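Long-range contacts in hypothetical protein (Legionella pneumophila subsp. pneumophila, PDB 4G2A), which is of unknown function but is a putative nutrient-binding protein that combines a DUF4424 region with a C-terminal YARHG domain: residues Phe68-Gly73 and Thr85-Leu91; Phe234-Val240 and Lys293-Val297; Ala254-Ala259 and Met317-Lys322. All coordinates share one frame; numbering follows the deposited sequence.

Contact 1 (Phe68-Gly73 and Thr85-Leu91); sequences FPINDG and TNVGQAL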
ATOM      1  N   PHE A  68     -15.888   2.230  -0.966  1.00 24.89           N
ATOM      2  CA  PHE A  68     -14.866   1.413  -0.307  1.00 23.32           C
ATOM      3  C   PHE A  68     -15.099  -0.097  -0.501  1.00 25.21           C
ATOM      4  O   PHE A  68     -16.245  -0.538  -0.648  1.00 22.39           O
ATOM      5  CB  PHE A  68     -14.816   1.750   1.210  1.00 24.05           C
ATOM      6  CG  PHE A  68     -16.152   1.718   1.912  1.00 23.99           C
ATOM      7  CD1 PHE A  68     -16.717   0.510   2.323  1.00 26.72           C
ATOM      8  CD2 PHE A  68     -16.835   2.887   2.188  1.00 24.11           C
ATOM      9  CE1 PHE A  68     -17.949   0.482   2.981  1.00 26.62           C
ATOM     10  CE2 PHE A  68     -18.069   2.858   2.852  1.00 27.22           C
ATOM     11  CZ  PHE A  68     -18.624   1.658   3.231  1.00 25.23           C
ATOM     12  N   PRO A  69     -14.019  -0.914  -0.453  1.00 22.58           N
ATOM     13  CA  PRO A  69     -14.219  -2.380  -0.476  1.00 22.42           C
ATOM     14  C   PRO A  69     -14.698  -2.870   0.894  1.00 27.26           C
ATOM     15  O   PRO A  69     -14.530  -2.189   1.904  1.00 26.48           O
ATOM     16  CB  PRO A  69     -12.818  -2.922  -0.821  1.00 23.31           C
ATOM     17  CG  PRO A  69     -11.857  -1.872  -0.343  1.00 25.30           C
ATOM     18  CD  PRO A  69     -12.590  -0.559  -0.276  1.00 21.92           C
ATOM     19  N   ILE A  70     -15.313  -4.044   0.936  1.00 27.56           N
ATOM     20  CA  ILE A  70     -15.803  -4.610   2.200  1.00 27.19           C
ATOM     21  C   ILE A  70     -15.293  -6.025   2.392  1.00 32.41           C
ATOM     22  O   ILE A  70     -14.798  -6.643   1.437  1.00 33.97           O
ATOM     23  CB  ILE A  70     -17.344  -4.594   2.293  1.00 30.14           C
ATOM     24  CG1 ILE A  70     -18.000  -5.473   1.201  1.00 31.35           C
ATOM     25  CG2 ILE A  70     -17.908  -3.183   2.370  1.00 28.98           C
ATOM     26  CD1 ILE A  70     -19.337  -6.145   1.641  1.00 36.11           C
ATOM     27  N   ASN A  71     -15.468  -6.567   3.611  1.00 27.14           N
ATOM     28  CA  ASN A  71     -15.158  -7.968   3.860  1.00 26.52           C
ATOM     29  C   ASN A  71     -16.366  -8.767   3.371  1.00 28.55           C
ATOM     30  O   ASN A  71     -17.441  -8.687   3.958  1.00 26.56           O
ATOM     31  CB  ASN A  71     -14.829  -8.233   5.342  1.00 26.79           C
ATOM     32  CG  ASN A  71     -14.380  -9.643   5.636  1.00 35.80           C
ATOM     33  OD1 ASN A  71     -14.615 -10.598   4.865  1.00 29.59           O
ATOM     34  ND2 ASN A  71     -13.766  -9.814   6.796  1.00 23.14           N
ATOM     35  N   ASP A  72     -16.223  -9.442   2.229  1.00 27.36           N
ATOM     36  CA  ASP A  72     -17.350 -10.187   1.664  1.00 29.23           C
ATOM     37  C   ASP A  72     -17.289 -11.691   2.023  1.00 34.71           C
ATOM     38  O   ASP A  72     -18.126 -12.460   1.562  1.00 36.26           O
ATOM     39  CB  ASP A  72     -17.434  -9.981   0.139  1.00 31.49           C
ATOM     40  CG  ASP A  72     -16.199 -10.376  -0.644  1.00 46.30           C
ATOM     41  OD1 ASP A  72     -15.340 -11.101  -0.082  1.00 48.53           O
ATOM     42  OD2 ASP A  72     -16.076  -9.945  -1.816  1.00 50.53           O
ATOM     43  N   GLY A  73     -16.325 -12.063   2.862  1.00 31.36           N
ATOM     44  CA  GLY A  73     -16.107 -13.423   3.332  1.00 32.24           C
ATOM     45  C   GLY A  73     -15.447 -14.382   2.366  1.00 40.13           C
ATOM     46  O   GLY A  73     -15.362 -15.568   2.667  1.00 41.29           O
ATOM     47  N   THR A  85     -12.413  -7.299  12.212  1.00 31.22           N
ATOM     48  CA  THR A  85     -13.178  -7.367  10.959  1.00 29.63           C
ATOM     49  C   THR A  85     -14.144  -8.523  11.029  1.00 32.66           C
ATOM     50  O   THR A  85     -14.040  -9.363  11.921  1.00 32.50           O
ATOM     51  CB  THR A  85     -12.228  -7.498   9.726  1.00 41.17           C
ATOM     52  OG1 THR A  85     -12.953  -7.229   8.525  1.00 43.37           O
ATOM     53  CG2 THR A  85     -11.545  -8.869   9.617  1.00 39.91           C
ATOM     54  N   ASN A  86     -15.086  -8.550  10.085  1.00 30.05           N
ATOM     55  CA  ASN A  86     -16.075  -9.597   9.820  1.00 30.06           C
ATOM     56  C   ASN A  86     -16.812  -9.270   8.527  1.00 31.17           C
ATOM     57  O   ASN A  86     -16.665  -8.163   8.005  1.00 31.21           O
ATOM     58  CB  ASN A  86     -17.039  -9.801  10.982  1.00 35.18           C
ATOM     59  CG  ASN A  86     -16.625 -10.889  11.939  1.00 49.51           C
ATOM     60  OD1 ASN A  86     -16.576 -10.681  13.153  1.00 48.72           O
ATOM     61  ND2 ASN A  86     -16.333 -12.073  11.423  1.00 39.06           N
ATOM     62  N   VAL A  87     -17.559 -10.242   7.992  1.00 26.86           N
ATOM     63  CA  VAL A  87     -18.326 -10.109   6.759  1.00 26.79           C
ATOM     64  C   VAL A  87     -19.254  -8.863   6.842  1.00 31.87           C
ATOM     65  O   VAL A  87     -19.925  -8.645   7.853  1.00 31.03           O
ATOM     66  CB  VAL A  87     -19.131 -11.407   6.426  1.00 30.32           C
ATOM     67  CG1 VAL A  87     -19.974 -11.247   5.159  1.00 28.68           C
ATOM     68  CG2 VAL A  87     -18.203 -12.612   6.300  1.00 30.16           C
ATOM     69  N   GLY A  88     -19.237  -8.068   5.778  1.00 28.57           N
ATOM     70  CA  GLY A  88     -20.068  -6.887   5.641  1.00 29.89           C
ATOM     71  C   GLY A  88     -19.439  -5.598   6.109  1.00 34.60           C
ATOM     72  O   GLY A  88     -19.999  -4.530   5.864  1.00 35.34           O
ATOM     73  N   GLN A  89     -18.305  -5.684   6.802  1.00 30.81           N
ATOM     74  CA  GLN A  89     -17.601  -4.504   7.301  1.00 30.53           C
ATOM     75  C   GLN A  89     -16.645  -3.913   6.275  1.00 33.54           C
ATOM     76  O   GLN A  89     -16.029  -4.650   5.476  1.00 30.86           O
ATOM     77  CB  GLN A  89     -16.832  -4.829   8.574  1.00 31.99           C
ATOM     78  CG  GLN A  89     -17.633  -4.488   9.806  1.00 46.39           C
ATOM     79  CD  GLN A  89     -17.259  -5.435  10.873  1.00 56.21           C
ATOM     80  OE1 GLN A  89     -17.883  -6.483  11.038  1.00 58.80           O
ATOM     81  NE2 GLN A  89     -16.174  -5.128  11.553  1.00 43.22           N
ATOM     82  N   ALA A  90     -16.518  -2.568   6.328  1.00 29.24           N
ATOM     83  CA  ALA A  90     -15.637  -1.786   5.469  1.00 27.12           C
ATOM     84  C   ALA A  90     -14.183  -2.131   5.742  1.00 30.61           C
ATOM     85  O   ALA A  90     -13.814  -2.414   6.889  1.00 30.05           O
ATOM     86  CB  ALA A  90     -15.863  -0.307   5.715  1.00 27.45           C
ATOM     87  N   LEU A  91     -13.351  -2.085   4.697  1.00 26.27           N
ATOM     88  CA  LEU A  91     -11.919  -2.334   4.862  1.00 25.27           C
ATOM     89  C   LEU A  91     -11.209  -0.964   4.985  1.00 31.52           C
ATOM     90  O   LEU A  91     -10.062  -0.788   4.582  1.00 32.65           O
ATOM     91  CB  LEU A  91     -11.369  -3.220   3.718  1.00 23.90           C
ATOM     92  CG  LEU A  91     -11.955  -4.667   3.616  1.00 26.67           C
ATOM     93  CD1 LEU A  91     -11.342  -5.409   2.459  1.00 26.36           C
ATOM     94  CD2 LEU A  91     -11.716  -5.458   4.865  1.00 26.10           C
TER
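N71 enters the loop 85-91 with both its backbone and its side chain, and it shows how one asparagine can organise two irregular segments. CG lies anti to the backbone N (chi1 -175°), which directs the amide along the 85-87 part of the loop. From the root outward, CB of N71 sits against the carbonyl O of N86 at 3.2 Å, and CG follows past the same carbonyl group. At the fork the two ends part. OD1 turns back to its own segment and accepts from the backbone N of G73 at 3.0 Å, forming an Asx turn. ND2 continues across to T85, where OG1 receives it at 3.2 Å; the bond is nearly straight (172°), and the hydroxyl oxygen lies close to the amide plane. With both ends tied, the amide has little freedom to flip.

The backbone of N71 is gripped as well. Its N donates to the carbonyl O of Q89 at 2.7 Å, while its O takes the N-H of G88 at 2.6 Å. G88 belongs to a type II turn, N86 to Q89, and its positive phi suits glycine at that corner; its own carbonyl is held by R108. On the strand side, L91 N bonds to P69 O at 3.0 Å, and I70 and A90 form a single bridge.

Apolar groups close the two ends. CB of A90 packs against CE1 of F68 at 3.5 Å, V87 places CG2 on the CA of G73, and I77 of strand 76-77 packs against N71, T85 and L91. All four polar atoms of N71 are thus matched by uncharged partners, which implies a loop pair shaped by directional amide and hydroxyl bonds.

Contact 2 (Phe234-Val240 and Lys293-Val297); sequences FTGISYV and KWWYV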
ATOM      1  N   PHE A 234       8.387  -4.059  -1.764  1.00 29.23           N
ATOM      2  CA  PHE A 234       9.001  -5.116  -0.981  1.00 28.98           C
ATOM      3  C   PHE A 234       9.426  -4.507   0.333  1.00 33.58           C
ATOM      4  O   PHE A 234      10.056  -3.460   0.336  1.00 33.63           O
ATOM      5  CB  PHE A 234      10.212  -5.779  -1.694  1.00 31.51           C
ATOM      6  CG  PHE A 234       9.912  -7.012  -2.511  1.00 32.57           C
ATOM      7  CD1 PHE A 234       9.373  -8.149  -1.916  1.00 35.21           C
ATOM      8  CD2 PHE A 234      10.219  -7.058  -3.864  1.00 35.21           C
ATOM      9  CE1 PHE A 234       9.088  -9.283  -2.674  1.00 36.34           C
ATOM     10  CE2 PHE A 234       9.938  -8.192  -4.625  1.00 38.15           C
ATOM     11  CZ  PHE A 234       9.375  -9.299  -4.022  1.00 36.21           C
ATOM     12  N   THR A 235       9.078  -5.146   1.436  1.00 37.85           N
ATOM     13  CA  THR A 235       9.521  -4.765   2.772  1.00 37.47           C
ATOM     14  C   THR A 235      10.662  -5.718   3.099  1.00 40.40           C
ATOM     15  O   THR A 235      10.843  -6.704   2.379  1.00 40.18           O
ATOM     16  CB  THR A 235       8.365  -4.832   3.766  1.00 42.44           C
ATOM     17  OG1 THR A 235       7.811  -6.138   3.695  1.00 44.30           O
ATOM     18  CG2 THR A 235       7.299  -3.780   3.517  1.00 33.84           C
ATOM     19  N   GLY A 236      11.428  -5.425   4.146  1.00 36.48           N
ATOM     20  CA  GLY A 236      12.593  -6.216   4.538  1.00 34.93           C
ATOM     21  C   GLY A 236      12.373  -7.705   4.733  1.00 39.23           C
ATOM     22  O   GLY A 236      12.908  -8.520   3.972  1.00 38.85           O
ATOM     23  N   ILE A 237      11.594  -8.075   5.761  1.00 36.16           N
ATOM     24  CA  ILE A 237      11.323  -9.472   6.126  1.00 35.31           C
ATOM     25  C   ILE A 237      10.608 -10.191   4.962  1.00 39.51           C
ATOM     26  O   ILE A 237      10.980 -11.320   4.657  1.00 38.58           O
ATOM     27  CB  ILE A 237      10.509  -9.567   7.462  1.00 39.44           C
ATOM     28  CG1 ILE A 237      11.137  -8.727   8.614  1.00 39.95           C
ATOM     29  CG2 ILE A 237      10.226 -11.006   7.862  1.00 39.21           C
ATOM     30  CD1 ILE A 237      11.737  -9.429   9.777  1.00 37.81           C
ATOM     31  N   SER A 238       9.604  -9.543   4.312  1.00 36.94           N
ATOM     32  CA  SER A 238       8.870 -10.162   3.202  1.00 37.54           C
ATOM     33  C   SER A 238       9.793 -10.480   2.015  1.00 41.09           C
ATOM     34  O   SER A 238       9.582 -11.496   1.354  1.00 41.42           O
ATOM     35  CB  SER A 238       7.711  -9.282   2.739  1.00 43.03           C
ATOM     36  OG  SER A 238       6.767  -9.066   3.773  1.00 52.69           O
ATOM     37  N   TYR A 239      10.793  -9.618   1.736  1.00 36.28           N
ATOM     38  CA  TYR A 239      11.732  -9.881   0.655  1.00 35.82           C
ATOM     39  C   TYR A 239      12.543 -11.143   0.963  1.00 37.74           C
ATOM     40  O   TYR A 239      12.603 -12.049   0.136  1.00 37.68           O
ATOM     41  CB  TYR A 239      12.665  -8.686   0.380  1.00 37.57           C
ATOM     42  CG  TYR A 239      13.809  -9.066  -0.528  1.00 39.92           C
ATOM     43  CD1 TYR A 239      13.632  -9.156  -1.905  1.00 43.68           C
ATOM     44  CD2 TYR A 239      15.048  -9.426  -0.006  1.00 39.46           C
ATOM     45  CE1 TYR A 239      14.668  -9.575  -2.743  1.00 45.03           C
ATOM     46  CE2 TYR A 239      16.087  -9.847  -0.831  1.00 40.65           C
ATOM     47  CZ  TYR A 239      15.895  -9.910  -2.201  1.00 49.29           C
ATOM     48  OH  TYR A 239      16.924 -10.316  -3.014  1.00 54.00           O
ATOM     49  N   VAL A 240      13.149 -11.203   2.158  1.00 32.59           N
ATOM     50  CA  VAL A 240      13.978 -12.332   2.598  1.00 29.54           C
ATOM     51  C   VAL A 240      13.148 -13.626   2.681  1.00 33.94           C
ATOM     52  O   VAL A 240      13.637 -14.675   2.280  1.00 36.18           O
ATOM     53  CB  VAL A 240      14.709 -11.997   3.929  1.00 31.07           C
ATOM     54  CG1 VAL A 240      15.531 -13.184   4.450  1.00 29.57           C
ATOM     55  CG2 VAL A 240      15.608 -10.786   3.745  1.00 30.66           C
ATOM     56  N   LYS A 293      23.103  -4.417   1.863  1.00 43.41           N
ATOM     57  CA  LYS A 293      21.755  -4.932   1.576  1.00 40.50           C
ATOM     58  C   LYS A 293      20.731  -3.939   2.095  1.00 44.12           C
ATOM     59  O   LYS A 293      20.774  -3.587   3.279  1.00 44.93           O
ATOM     60  CB  LYS A 293      21.517  -6.336   2.188  1.00 40.58           C
ATOM     61  CG  LYS A 293      22.385  -7.477   1.627  1.00 43.11           C
ATOM     62  CD  LYS A 293      22.081  -7.823   0.176  1.00 42.94           C
ATOM     63  CE  LYS A 293      23.168  -8.670  -0.427  1.00 59.28           C
ATOM     64  NZ  LYS A 293      22.824  -9.127  -1.801  1.00 71.04           N
ATOM     65  N   TRP A 294      19.823  -3.467   1.207  1.00 39.13           N
ATOM     66  CA  TRP A 294      18.776  -2.497   1.544  1.00 38.62           C
ATOM     67  C   TRP A 294      17.818  -3.019   2.670  1.00 42.23           C
ATOM     68  O   TRP A 294      17.284  -2.227   3.455  1.00 43.39           O
ATOM     69  CB  TRP A 294      17.959  -2.124   0.282  1.00 37.23           C
ATOM     70  CG  TRP A 294      17.118  -3.254  -0.259  1.00 35.99           C
ATOM     71  CD1 TRP A 294      17.465  -4.138  -1.236  1.00 38.48           C
ATOM     72  CD2 TRP A 294      15.787  -3.614   0.156  1.00 34.56           C
ATOM     73  NE1 TRP A 294      16.440  -5.034  -1.451  1.00 36.34           N
ATOM     74  CE2 TRP A 294      15.411  -4.756  -0.587  1.00 37.54           C
ATOM     75  CE3 TRP A 294      14.874  -3.080   1.089  1.00 35.07           C
ATOM     76  CZ2 TRP A 294      14.159  -5.372  -0.431  1.00 35.99           C
ATOM     77  CZ3 TRP A 294      13.672  -3.733   1.292  1.00 35.60           C
ATOM     78  CH2 TRP A 294      13.301  -4.836   0.503  1.00 35.69           C
ATOM     79  N   TRP A 295      17.564  -4.326   2.701  1.00 36.00           N
ATOM     80  CA  TRP A 295      16.620  -4.919   3.648  1.00 35.68           C
ATOM     81  C   TRP A 295      17.194  -5.084   5.042  1.00 42.27           C
ATOM     82  O   TRP A 295      16.424  -5.181   6.011  1.00 42.86           O
ATOM     83  CB  TRP A 295      16.115  -6.274   3.142  1.00 32.71           C
ATOM     84  CG  TRP A 295      17.166  -7.171   2.571  1.00 33.04           C
ATOM     85  CD1 TRP A 295      17.490  -7.318   1.255  1.00 36.54           C
ATOM     86  CD2 TRP A 295      17.979  -8.102   3.295  1.00 32.32           C
ATOM     87  NE1 TRP A 295      18.475  -8.266   1.113  1.00 35.85           N
ATOM     88  CE2 TRP A 295      18.767  -8.794   2.347  1.00 36.08           C
ATOM     89  CE3 TRP A 295      18.087  -8.457   4.658  1.00 33.16           C
ATOM     90  CZ2 TRP A 295      19.652  -9.818   2.711  1.00 34.10           C
ATOM     91  CZ3 TRP A 295      18.962  -9.473   5.016  1.00 33.39           C
ATOM     92  CH2 TRP A 295      19.738 -10.133   4.052  1.00 33.68           C
ATOM     93  N   TYR A 296      18.540  -5.139   5.137  1.00 38.43           N
ATOM     94  CA  TYR A 296      19.237  -5.322   6.389  1.00 37.25           C
ATOM     95  C   TYR A 296      19.337  -4.033   7.166  1.00 44.52           C
ATOM     96  O   TYR A 296      19.886  -3.027   6.697  1.00 45.75           O
ATOM     97  CB  TYR A 296      20.624  -5.940   6.185  1.00 37.08           C
ATOM     98  CG  TYR A 296      21.404  -6.090   7.472  1.00 37.41           C
ATOM     99  CD1 TYR A 296      21.151  -7.147   8.348  1.00 37.42           C
ATOM    100  CD2 TYR A 296      22.394  -5.176   7.821  1.00 39.22           C
ATOM    101  CE1 TYR A 296      21.880  -7.298   9.525  1.00 37.69           C
ATOM    102  CE2 TYR A 296      23.127  -5.318   8.993  1.00 40.77           C
ATOM    103  CZ  TYR A 296      22.870  -6.382   9.841  1.00 45.47           C
ATOM    104  OH  TYR A 296      23.594  -6.507  11.000  1.00 48.11           O
ATOM    105  N   VAL A 297      18.840  -4.115   8.399  1.00 42.65           N
ATOM    106  CA  VAL A 297      18.818  -3.062   9.406  1.00 45.28           C
ATOM    107  C   VAL A 297      19.305  -3.722  10.702  1.00 51.73           C
ATOM    108  O   VAL A 297      18.658  -4.667  11.156  1.00 51.17           O
ATOM    109  CB  VAL A 297      17.389  -2.427   9.520  1.00 49.16           C
ATOM    110  CG1 VAL A 297      17.234  -1.574  10.776  1.00 51.44           C
ATOM    111  CG2 VAL A 297      17.058  -1.607   8.283  1.00 49.06           C
TER
HETATM  112  O   HOH W   1      19.891  -9.798  -1.833  1.00 49.54           O
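V240 presses one methyl onto the indole of W295, and the close-packed half of this contact is built outward from there. CG2 of V240 stands over the face of the six-membered ring, 3.6 Å from its centroid, in a CH-pi contact. The opposite face of the same indole carries CB of K293, so the ring is clamped between a helix residue and a member of its own loop. In W295 a chi1 of 44° sets CG between the backbone N and the carbonyl carbon and carries the indole up to V240 and Y239; its CB lies against the CA of G236 at 3.8 Å. With no side chain at G236, helix and loop come close, the CA atoms of G236 and W295 4.3 Å apart.

W294 reaches the other flank. CH2 at the far end of its indole touches the carbonyl O of F234 at 3.5 Å and CB of the same residue, while the benzene part points its edge toward the face of Y239, an offset edge-to-face pair with planes at 60°. Y239 also lies beside the five-membered ring of W295, slid so far that the two barely overlap; CD2 of Y239 and CD1 of W295 are 3.5 Å apart. Together the three residues make an aromatic cluster.

Farther out the grip becomes water-mediated. The phenol OH of Y239 is 3.2 Å from a water that accepts a bond from NZ of K293, and this water lies in the plane of the W295 ring at its edge.

The cluster covers the point where strand 229-235 passes into helix 236-250, with Y154 meeting the ring of F234 on that side. T272 and A275 pack on W295, so the 293-297 loop lies between the strand-to-helix junction and helix 263-275.

Contact 3 (Ala254-Ala259 and Met317-Lys322); sequences ALSKLA and MINQAK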
ATOM      1  N   ALA A 254      15.724 -29.599  -3.308  1.00 47.27           N
ATOM      2  CA  ALA A 254      16.321 -28.742  -2.288  1.00 43.17           C
ATOM      3  C   ALA A 254      17.712 -29.184  -1.805  1.00 44.94           C
ATOM      4  O   ALA A 254      18.611 -28.347  -1.813  1.00 44.68           O
ATOM      5  CB  ALA A 254      15.384 -28.590  -1.106  1.00 41.92           C
ATOM      6  N   LEU A 255      17.913 -30.461  -1.413  1.00 40.26           N
ATOM      7  CA  LEU A 255      19.223 -30.902  -0.895  1.00 38.25           C
ATOM      8  C   LEU A 255      20.295 -30.936  -1.984  1.00 44.55           C
ATOM      9  O   LEU A 255      21.416 -30.492  -1.732  1.00 43.44           O
ATOM     10  CB  LEU A 255      19.127 -32.255  -0.182  1.00 38.01           C
ATOM     11  CG  LEU A 255      18.260 -32.258   1.091  1.00 39.62           C
ATOM     12  CD1 LEU A 255      18.315 -33.583   1.793  1.00 40.04           C
ATOM     13  CD2 LEU A 255      18.640 -31.123   2.034  1.00 37.55           C
ATOM     14  N   SER A 256      19.931 -31.395  -3.201  1.00 44.42           N
ATOM     15  CA  SER A 256      20.808 -31.442  -4.376  1.00 47.85           C
ATOM     16  C   SER A 256      21.176 -30.029  -4.836  1.00 52.35           C
ATOM     17  O   SER A 256      22.339 -29.768  -5.129  1.00 53.04           O
ATOM     18  CB  SER A 256      20.131 -32.198  -5.519  1.00 55.85           C
ATOM     19  OG  SER A 256      19.647 -33.464  -5.100  1.00 67.73           O
ATOM     20  N   LYS A 257      20.180 -29.121  -4.877  1.00 49.35           N
ATOM     21  CA  LYS A 257      20.320 -27.719  -5.271  1.00 49.25           C
ATOM     22  C   LYS A 257      21.184 -26.940  -4.238  1.00 51.21           C
ATOM     23  O   LYS A 257      22.045 -26.159  -4.656  1.00 52.50           O
ATOM     24  CB  LYS A 257      18.927 -27.081  -5.445  1.00 50.80           C
ATOM     25  CG  LYS A 257      18.861 -25.970  -6.476  1.00 71.01           C
ATOM     26  CD  LYS A 257      17.421 -25.522  -6.712  1.00 87.09           C
ATOM     27  CE  LYS A 257      17.330 -24.218  -7.475  1.00102.76           C
ATOM     28  NZ  LYS A 257      15.925 -23.868  -7.827  1.00110.65           N
ATOM     29  N   LEU A 258      20.990 -27.178  -2.911  1.00 43.57           N
ATOM     30  CA  LEU A 258      21.789 -26.510  -1.864  1.00 41.13           C
ATOM     31  C   LEU A 258      23.275 -26.937  -1.932  1.00 49.84           C
ATOM     32  O   LEU A 258      24.160 -26.115  -1.691  1.00 50.22           O
ATOM     33  CB  LEU A 258      21.245 -26.792  -0.447  1.00 37.86           C
ATOM     34  CG  LEU A 258      20.008 -26.061   0.050  1.00 39.54           C
ATOM     35  CD1 LEU A 258      19.412 -26.779   1.260  1.00 38.41           C
ATOM     36  CD2 LEU A 258      20.317 -24.646   0.446  1.00 38.63           C
ATOM     37  N   ALA A 259      23.539 -28.225  -2.251  1.00 49.11           N
ATOM     38  CA  ALA A 259      24.893 -28.778  -2.392  1.00 50.88           C
ATOM     39  C   ALA A 259      25.646 -28.142  -3.583  1.00 58.24           C
ATOM     40  O   ALA A 259      26.874 -28.064  -3.550  1.00 60.08           O
ATOM     41  CB  ALA A 259      24.827 -30.289  -2.558  1.00 52.72           C
HETATM   42  N   MSE A 317      17.817 -28.242   6.459  1.00 29.57           N
HETATM   43  CA  MSE A 317      18.090 -28.649   5.072  1.00 30.63           C
HETATM   44  C   MSE A 317      19.563 -28.424   4.703  1.00 32.72           C
HETATM   45  O   MSE A 317      20.188 -29.302   4.104  1.00 32.02           O
HETATM   46  CB  MSE A 317      17.189 -27.899   4.096  1.00 33.94           C
HETATM   47  CG  MSE A 317      15.817 -28.516   3.917  1.00 43.64           C
HETATM   48 SE   MSE A 317      14.744 -27.380   2.722  0.75 54.79          SE
HETATM   49  CE  MSE A 317      13.353 -28.691   2.146  1.00 53.81           C
ATOM     50  N   ILE A 318      20.132 -27.275   5.116  1.00 29.03           N
ATOM     51  CA  ILE A 318      21.539 -26.940   4.885  1.00 29.21           C
ATOM     52  C   ILE A 318      22.420 -27.988   5.590  1.00 33.43           C
ATOM     53  O   ILE A 318      23.357 -28.507   4.978  1.00 35.08           O
ATOM     54  CB  ILE A 318      21.858 -25.469   5.302  1.00 30.79           C
ATOM     55  CG1 ILE A 318      21.105 -24.474   4.411  1.00 29.72           C
ATOM     56  CG2 ILE A 318      23.375 -25.175   5.303  1.00 31.57           C
ATOM     57  CD1 ILE A 318      20.912 -23.070   5.046  1.00 29.87           C
ATOM     58  N   ASN A 319      22.052 -28.374   6.820  1.00 29.12           N
ATOM     59  CA  ASN A 319      22.782 -29.380   7.588  1.00 29.49           C
ATOM     60  C   ASN A 319      22.809 -30.742   6.881  1.00 34.65           C
ATOM     61  O   ASN A 319      23.827 -31.436   6.932  1.00 36.50           O
ATOM     62  CB  ASN A 319      22.206 -29.525   9.007  1.00 28.18           C
ATOM     63  CG  ASN A 319      23.029 -30.428   9.890  1.00 36.14           C
ATOM     64  OD1 ASN A 319      24.262 -30.350   9.942  1.00 29.45           O
ATOM     65  ND2 ASN A 319      22.371 -31.325  10.577  1.00 27.31           N
ATOM     66  N   GLN A 320      21.713 -31.103   6.217  1.00 30.22           N
ATOM     67  CA  GLN A 320      21.545 -32.361   5.483  1.00 31.12           C
ATOM     68  C   GLN A 320      22.141 -32.306   4.083  1.00 36.89           C
ATOM     69  O   GLN A 320      22.554 -33.351   3.569  1.00 38.13           O
ATOM     70  CB  GLN A 320      20.047 -32.720   5.354  1.00 32.09           C
ATOM     71  CG  GLN A 320      19.337 -32.970   6.676  1.00 35.10           C
ATOM     72  CD  GLN A 320      17.866 -33.145   6.470  1.00 48.25           C
ATOM     73  OE1 GLN A 320      17.409 -34.060   5.777  1.00 45.12           O
ATOM     74  NE2 GLN A 320      17.091 -32.265   7.069  1.00 39.97           N
ATOM     75  N   ALA A 321      22.117 -31.127   3.428  1.00 33.74           N
ATOM     76  CA  ALA A 321      22.634 -30.989   2.057  1.00 35.58           C
ATOM     77  C   ALA A 321      24.133 -31.272   1.965  1.00 44.14           C
ATOM     78  O   ALA A 321      24.571 -31.945   1.025  1.00 47.77           O
ATOM     79  CB  ALA A 321      22.354 -29.603   1.525  1.00 35.28           C
ATOM     80  N   LYS A 322      24.905 -30.774   2.944  1.00 39.68           N
ATOM     81  CA  LYS A 322      26.356 -30.898   2.974  1.00 44.87           C
ATOM     82  C   LYS A 322      26.818 -32.131   3.796  1.00 59.02           C
ATOM     83  O   LYS A 322      25.984 -33.028   4.066  1.00 63.22           O
ATOM     84  CB  LYS A 322      26.981 -29.577   3.491  1.00 46.41           C
ATOM     85  CG  LYS A 322      26.928 -28.424   2.454  1.00 57.34           C
ATOM     86  CD  LYS A 322      28.107 -28.439   1.454  1.00 67.57           C
ATOM     87  CE  LYS A 322      27.756 -27.946   0.066  1.00 79.39           C
ATOM     88  NZ  LYS A 322      27.909 -26.472  -0.075  1.00 86.74           N
ATOM     89  OXT LYS A 322      28.037 -32.263   4.049  1.00 78.40           O
TER
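The side-chain amide of Q320 is the flat group that meets the facing helix, and it does so lightly: OE1 lies 4.1 Å from CD1 of L255, while NE2 turns back in a weak hydrogen bond to S316 O. More of the approach falls to the aliphatic root of Q320, whose CB is 3.9 Å from CD2 of L255. That same methyl also fits against the carbonyl O of M317, at 3.2 Å.

L258 fills the middle. Its CB meets CB of A321 at 3.6 Å, CD1 leans on CB of M317, and CD2 reaches CG1 of I318, the side chains of L258 and I318 crossing at about a right angle. A321 is small enough to let the backbones close in, and its CA comes within 4.5 Å of that of L255. At one end M317, a selenomethionine with its chain extended beyond CG, carries CE to CB of A254 at 3.8 Å. At the other, K322 bends back and places CE 3.7 Å from the carbonyl O of A259.

The segments 254-259 and 317-321 cross at -73°, a steep angle that confines close packing to a short patch. W248 and L269 add to it around L258. No hydrogen bond links the two segments; methyls and methylenes do the work, so the chain's final helix is anchored here chiefly by apolar fit.

Contact 1 closes along the chain before the other two open, and it lies among the loops of the strand-rich region, its centre about 30 Å from that of contact 2 and about 44 Å from that of contact 3. Contacts 2 and 3 are about 24 Å apart between centres and their segments alternate: 234-240, 254-259, 293-297, 317-322. The C-terminal helices are therefore closed by two interleaved links. Contact 2 joins the junction of strand 229-235 and helix 236-250 to the loop between helix 284-291 and helix 309-321. In this two-domain protein contact 1 thus belongs to the strand-rich part, contact 3 to the helical C-terminal part, and contact 2 lies where they meet.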